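Local coordinates for phosphotriesterase family protein (Listeria monocytogenes serotype 4b str. H7858, PDB 3PNZ), which is a dinuclear zinc lactonase of the amidohydrolase superfamily that probably hydrolyses phosphorylated sugar lactones, at residues 238-243 against 289-294; 52-57 against 279-284. One frame throughout, in Å; residues are numbered along the deposited sequence.

Contact 1 of 2, residues 238-243 against 289-294. With PO4 (phosphate ion), chain L.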
# COMPACT_ATOMS: atom_id res chain seq x y z
N ASP A 238 7.60 4.10 3.16
CA ASP A 238 6.31 4.25 3.84
C ASP A 238 6.41 4.09 5.34
O ASP A 238 5.40 3.88 6.02
CB ASP A 238 5.27 3.29 3.24
CG ASP A 238 5.82 1.90 3.05
OD1 ASP A 238 6.42 1.38 4.02
OD2 ASP A 238 5.67 1.32 1.95
N GLY A 239 7.63 4.20 5.86
CA GLY A 239 7.85 4.18 7.30
C GLY A 239 8.24 5.53 7.87
O GLY A 239 8.93 5.60 8.89
N ILE A 240 7.79 6.61 7.22
CA ILE A 240 8.07 7.96 7.71
C ILE A 240 7.65 8.07 9.17
O ILE A 240 6.57 7.60 9.55
CB ILE A 240 7.33 9.04 6.90
CG1 ILE A 240 7.73 8.98 5.42
CG2 ILE A 240 7.58 10.43 7.49
CD1 ILE A 240 9.23 9.03 5.18
N ALA A 241 8.52 8.69 9.97
CA ALA A 241 8.31 8.91 11.40
C ALA A 241 8.52 7.67 12.27
O ALA A 241 8.40 7.75 13.49
CB ALA A 241 6.92 9.51 11.66
N LYS A 242 8.84 6.53 11.66
CA LYS A 242 9.01 5.31 12.45
C LYS A 242 10.42 5.23 13.02
O LYS A 242 11.28 4.48 12.55
CB LYS A 242 8.61 4.06 11.65
CG LYS A 242 7.14 4.14 11.22
CD LYS A 242 6.59 2.81 10.73
CE LYS A 242 5.14 2.98 10.26
NZ LYS A 242 4.49 1.67 9.94
N ILE A 243 10.65 6.03 14.06
CA ILE A 243 11.97 6.17 14.67
C ILE A 243 12.48 4.84 15.22
O ILE A 243 13.69 4.62 15.29
CB ILE A 243 11.95 7.23 15.79
CG1 ILE A 243 11.41 8.56 15.26
CG2 ILE A 243 13.35 7.41 16.38
CD1 ILE A 243 12.18 9.10 14.05
N GLU A 289 -1.87 13.65 9.69
CA GLU A 289 -1.42 15.02 9.47
C GLU A 289 0.10 15.08 9.33
O GLU A 289 0.63 15.98 8.71
CB GLU A 289 -1.84 15.93 10.63
CG GLU A 289 -1.11 15.62 11.94
CD GLU A 289 -1.37 16.65 13.03
OE1 GLU A 289 -0.63 16.64 14.04
OE2 GLU A 289 -2.31 17.46 12.88
N TYR A 290 0.79 14.11 9.94
CA TYR A 290 2.23 14.25 10.12
C TYR A 290 3.02 14.53 8.85
O TYR A 290 3.80 15.48 8.81
CB TYR A 290 2.83 13.03 10.83
CG TYR A 290 4.31 13.22 11.07
CD1 TYR A 290 4.77 14.00 12.13
CD2 TYR A 290 5.25 12.66 10.22
CE1 TYR A 290 6.13 14.19 12.35
CE2 TYR A 290 6.62 12.85 10.43
CZ TYR A 290 7.05 13.61 11.49
OH TYR A 290 8.39 13.81 11.69
N ILE A 291 2.85 13.71 7.83
CA ILE A 291 3.70 13.83 6.65
C ILE A 291 3.51 15.17 5.94
O ILE A 291 4.47 15.88 5.68
CB ILE A 291 3.52 12.65 5.67
CG1 ILE A 291 4.03 11.36 6.35
CG2 ILE A 291 4.27 12.89 4.37
CD1 ILE A 291 3.73 10.10 5.55
N ALA A 292 2.26 15.52 5.66
CA ALA A 292 1.95 16.80 5.01
C ALA A 292 2.36 18.00 5.88
O ALA A 292 2.91 18.98 5.37
CB ALA A 292 0.46 16.86 4.69
N LYS A 293 2.13 17.90 7.18
CA LYS A 293 2.30 19.05 8.08
C LYS A 293 3.75 19.27 8.51
O LYS A 293 4.22 20.41 8.55
CB LYS A 293 1.41 18.89 9.30
CG LYS A 293 1.32 20.11 10.20
CD LYS A 293 0.37 19.85 11.35
CE LYS A 293 0.13 21.10 12.18
NZ LYS A 293 -0.83 20.82 13.29
N LYS A 294 4.46 18.19 8.81
CA LYS A 294 5.78 18.28 9.41
C LYS A 294 6.92 17.71 8.56
O LYS A 294 8.00 18.30 8.47
CB LYS A 294 5.76 17.61 10.79
CG LYS A 294 4.76 18.23 11.76
CD LYS A 294 4.77 17.50 13.10
CE LYS A 294 3.76 18.09 14.08
NZ LYS A 294 3.64 17.28 15.33
P PO4 L . 4.58 -1.16 12.50
O1 PO4 L . 4.65 -1.54 13.96
O2 PO4 L . 3.16 -1.34 12.02
O3 PO4 L . 4.97 0.29 12.33
O4 PO4 L . 5.49 -2.05 11.68
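I240, Y290 and I291 bury most of the surface in this small apolar contact, and A241 adds its methyl group. The branch methyl CG2 of I240 touches both helix residues, 3.8 Å from CG1 of I291 and 3.9 Å from CE2 of Y290. It meets the phenol ring at its edge, close to the ring plane. A chi1 of -59° sets CG1 of I240 beside the backbone N and leaves CG2 anti to it, in contact with the helix; the end of the CG1 branch leads away. I291 crosses I240 at about a right angle, its CD1 4.0 Å from CB of I240. Obliquely to the Y290 ring, CB of A241 lies 3.6 Å from CE2. No hydrogen bond spans the segments.

G239 to K242 form a type II beta turn, closed by K242 N to G239 O at 2.9 Å, with I240 and A241 at its two central positions. From the last position of the turn, the extended side chain of K242 donates from NZ to O3 of a phosphate ion, probably from the crystallisation liquor, at 2.8 Å.

The turn belongs to the loop between strand 234-237 of the barrel and helix 248-260, where E248 accepts from A241 N. It rests against the N-terminal part of helix 289-305, whose W295 also touches I240 and Y290, while I291 reaches Y20 on strand 19-23.

Contact 2 of 2, residues 52-57 against 279-284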
# COMPACT_ATOMS: atom_id res chain seq x y z
N VAL A 52 -8.27 11.43 8.71
CA VAL A 52 -8.43 11.66 7.27
C VAL A 52 -8.84 13.11 7.01
O VAL A 52 -8.38 13.75 6.06
CB VAL A 52 -9.44 10.67 6.65
CG1 VAL A 52 -9.67 10.99 5.17
CG2 VAL A 52 -8.94 9.25 6.82
N GLN A 53 -9.70 13.65 7.88
CA GLN A 53 -10.10 15.05 7.76
C GLN A 53 -8.92 16.01 7.97
O GLN A 53 -8.83 17.04 7.30
CB GLN A 53 -11.24 15.38 8.73
CG GLN A 53 -11.86 16.76 8.52
CD GLN A 53 -12.54 16.90 7.16
OE1 GLN A 53 -13.47 16.16 6.84
NE2 GLN A 53 -12.07 17.84 6.36
N ASP A 54 -8.00 15.68 8.88
CA ASP A 54 -6.79 16.48 9.04
C ASP A 54 -6.01 16.53 7.73
O ASP A 54 -5.51 17.58 7.33
CB ASP A 54 -5.90 15.91 10.14
CG ASP A 54 -6.45 16.13 11.53
OD1 ASP A 54 -7.24 17.08 11.73
OD2 ASP A 54 -6.08 15.35 12.44
N PHE A 55 -5.88 15.38 7.09
CA PHE A 55 -5.19 15.26 5.80
C PHE A 55 -5.88 16.16 4.78
O PHE A 55 -5.24 16.96 4.11
CB PHE A 55 -5.24 13.79 5.36
CG PHE A 55 -4.60 13.51 4.02
CD1 PHE A 55 -3.24 13.66 3.82
CD2 PHE A 55 -5.37 13.00 2.98
CE1 PHE A 55 -2.65 13.37 2.59
CE2 PHE A 55 -4.81 12.70 1.75
CZ PHE A 55 -3.44 12.88 1.55
N ALA A 56 -7.19 16.04 4.69
CA ALA A 56 -7.97 16.89 3.79
C ALA A 56 -7.74 18.37 4.07
O ALA A 56 -7.52 19.16 3.15
CB ALA A 56 -9.45 16.55 3.90
N ASP A 57 -7.76 18.74 5.35
CA ASP A 57 -7.57 20.14 5.74
C ASP A 57 -6.19 20.68 5.34
O ASP A 57 -6.03 21.88 5.14
CB ASP A 57 -7.79 20.32 7.25
CG ASP A 57 -9.24 20.10 7.66
OD1 ASP A 57 -10.12 20.10 6.77
OD2 ASP A 57 -9.51 19.94 8.87
N TYR A 279 -2.31 6.94 15.03
CA TYR A 279 -3.36 7.89 14.70
C TYR A 279 -3.46 8.99 15.76
O TYR A 279 -3.40 8.71 16.96
CB TYR A 279 -4.71 7.18 14.56
CG TYR A 279 -5.04 6.78 13.14
CD1 TYR A 279 -4.37 5.73 12.50
CD2 TYR A 279 -6.02 7.46 12.43
CE1 TYR A 279 -4.68 5.37 11.19
CE2 TYR A 279 -6.34 7.11 11.13
CZ TYR A 279 -5.67 6.07 10.52
OH TYR A 279 -6.01 5.76 9.22
N LYS A 280 -3.59 10.22 15.30
CA LYS A 280 -3.75 11.36 16.19
C LYS A 280 -5.01 11.19 17.04
O LYS A 280 -4.99 11.40 18.25
CB LYS A 280 -3.81 12.65 15.38
CG LYS A 280 -3.90 13.91 16.22
CD LYS A 280 -3.92 15.16 15.34
CE LYS A 280 -3.94 16.43 16.18
NZ LYS A 280 -4.05 17.65 15.32
N HIS A 281 -6.09 10.78 16.39
CA HIS A 281 -7.39 10.78 17.07
C HIS A 281 -7.79 9.45 17.71
O HIS A 281 -8.90 9.31 18.22
CB HIS A 281 -8.47 11.33 16.14
CG HIS A 281 -8.20 12.73 15.70
ND1 HIS A 281 -8.54 13.83 16.46
CD2 HIS A 281 -7.57 13.22 14.60
CE1 HIS A 281 -8.16 14.93 15.84
NE2 HIS A 281 -7.57 14.59 14.71
N TYR A 282 -6.88 8.48 17.70
CA TYR A 282 -7.03 7.32 18.56
C TYR A 282 -6.08 7.53 19.74
O TYR A 282 -6.51 7.93 20.82
CB TYR A 282 -6.66 6.02 17.85
CG TYR A 282 -7.64 5.42 16.84
CD1 TYR A 282 -8.50 4.40 17.20
CD2 TYR A 282 -7.62 5.81 15.50
CE1 TYR A 282 -9.36 3.80 16.27
CE2 TYR A 282 -8.47 5.22 14.55
CZ TYR A 282 -9.34 4.21 14.95
OH TYR A 282 -10.17 3.61 14.04
N GLY A 283 -4.79 7.27 19.52
CA GLY A 283 -3.81 7.31 20.60
C GLY A 283 -2.86 8.49 20.64
O GLY A 283 -1.80 8.42 21.28
N HIS A 284 -3.22 9.58 19.97
CA HIS A 284 -2.43 10.81 20.00
C HIS A 284 -1.04 10.66 19.40
O HIS A 284 -0.08 11.29 19.84
CB HIS A 284 -2.36 11.37 21.43
CG HIS A 284 -3.71 11.53 22.07
ND1 HIS A 284 -4.21 10.61 22.97
CD2 HIS A 284 -4.66 12.47 21.92
CE1 HIS A 284 -5.41 10.99 23.36
NE2 HIS A 284 -5.71 12.12 22.73
O HOH W 1 -6.81 17.84 14.48
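D54 receives the imidazole of H281 in a hydrogen bond that joins helix 45-57 to the short, weakly bonded helix around 280-283. NE2 of H281 donates to OD2 of D54 over 2.8 Å. The acceptor lies almost in the ring plane of the histidine, whereas the nitrogen approaches on the syn side of the carboxylate, 24° out of its plane. The bond is bent, with an N-H...O angle of 144°, and the carboxylate and imidazole planes are 41° apart.

The second carboxylate oxygen is also engaged. Water 1 donates to OD1 of D54 at 2.9 Å and accepts from NZ of K280 over an equal distance and, weakly, from NE2 of H281 at 3.3 Å, thereby connecting D54 and K280, whose charged atoms do not touch. NZ of K280 stays 4.2 Å from OD2 of D54, too far for a salt bridge, and its direct ionic partner is E289. The lysine chain is extended, with CG anti to the backbone N, and its CD passes 3.6 Å from OD2 of D54. Its CG lies over one face of the H281 ring, nearer its border.

In the TIM-barrel framework of this family, helix 45-57 follows the first barrel strand, 19-23, and segment 279-284 follows the last, 267-269, so the contact joins the two ends of the barrel sequence. One turn back along helix 45-57, D51 accepts the backbone N-H groups of K280 and H281, one on each carboxylate oxygen. Within the same helix, NE2 of Q53 donates to OD1 of D57 at 3.0 Å, approaching that oxygen from above the carboxylate plane. Y282 OH, meanwhile, is hydrogen-bonded to S48 and to the backbone N of D44.

Contacts 1 and 2 have centres 12 Å apart and meet through E289 and K280: OE2 of E289 forms a salt bridge with NZ of K280 at 3.0 Å, and CB of E289 packs 4.1 Å from CB of D54. Their segments alternate along the chain, in the order 52-57, 238-243, 279-284, 289-294. The side chain of I291 in contact 1 is about 12 Å from a zinc ion of the dinuclear site. Loop 238-243 contributes to the second shell of that site: D238 is hydrogen-bonded to the zinc ligand H215, and K242 to the backbone oxygen of the zinc ligand D272. In segment 279-284, OH of Y279 is hydrogen-bonded to the backbone oxygen of H24, another zinc ligand.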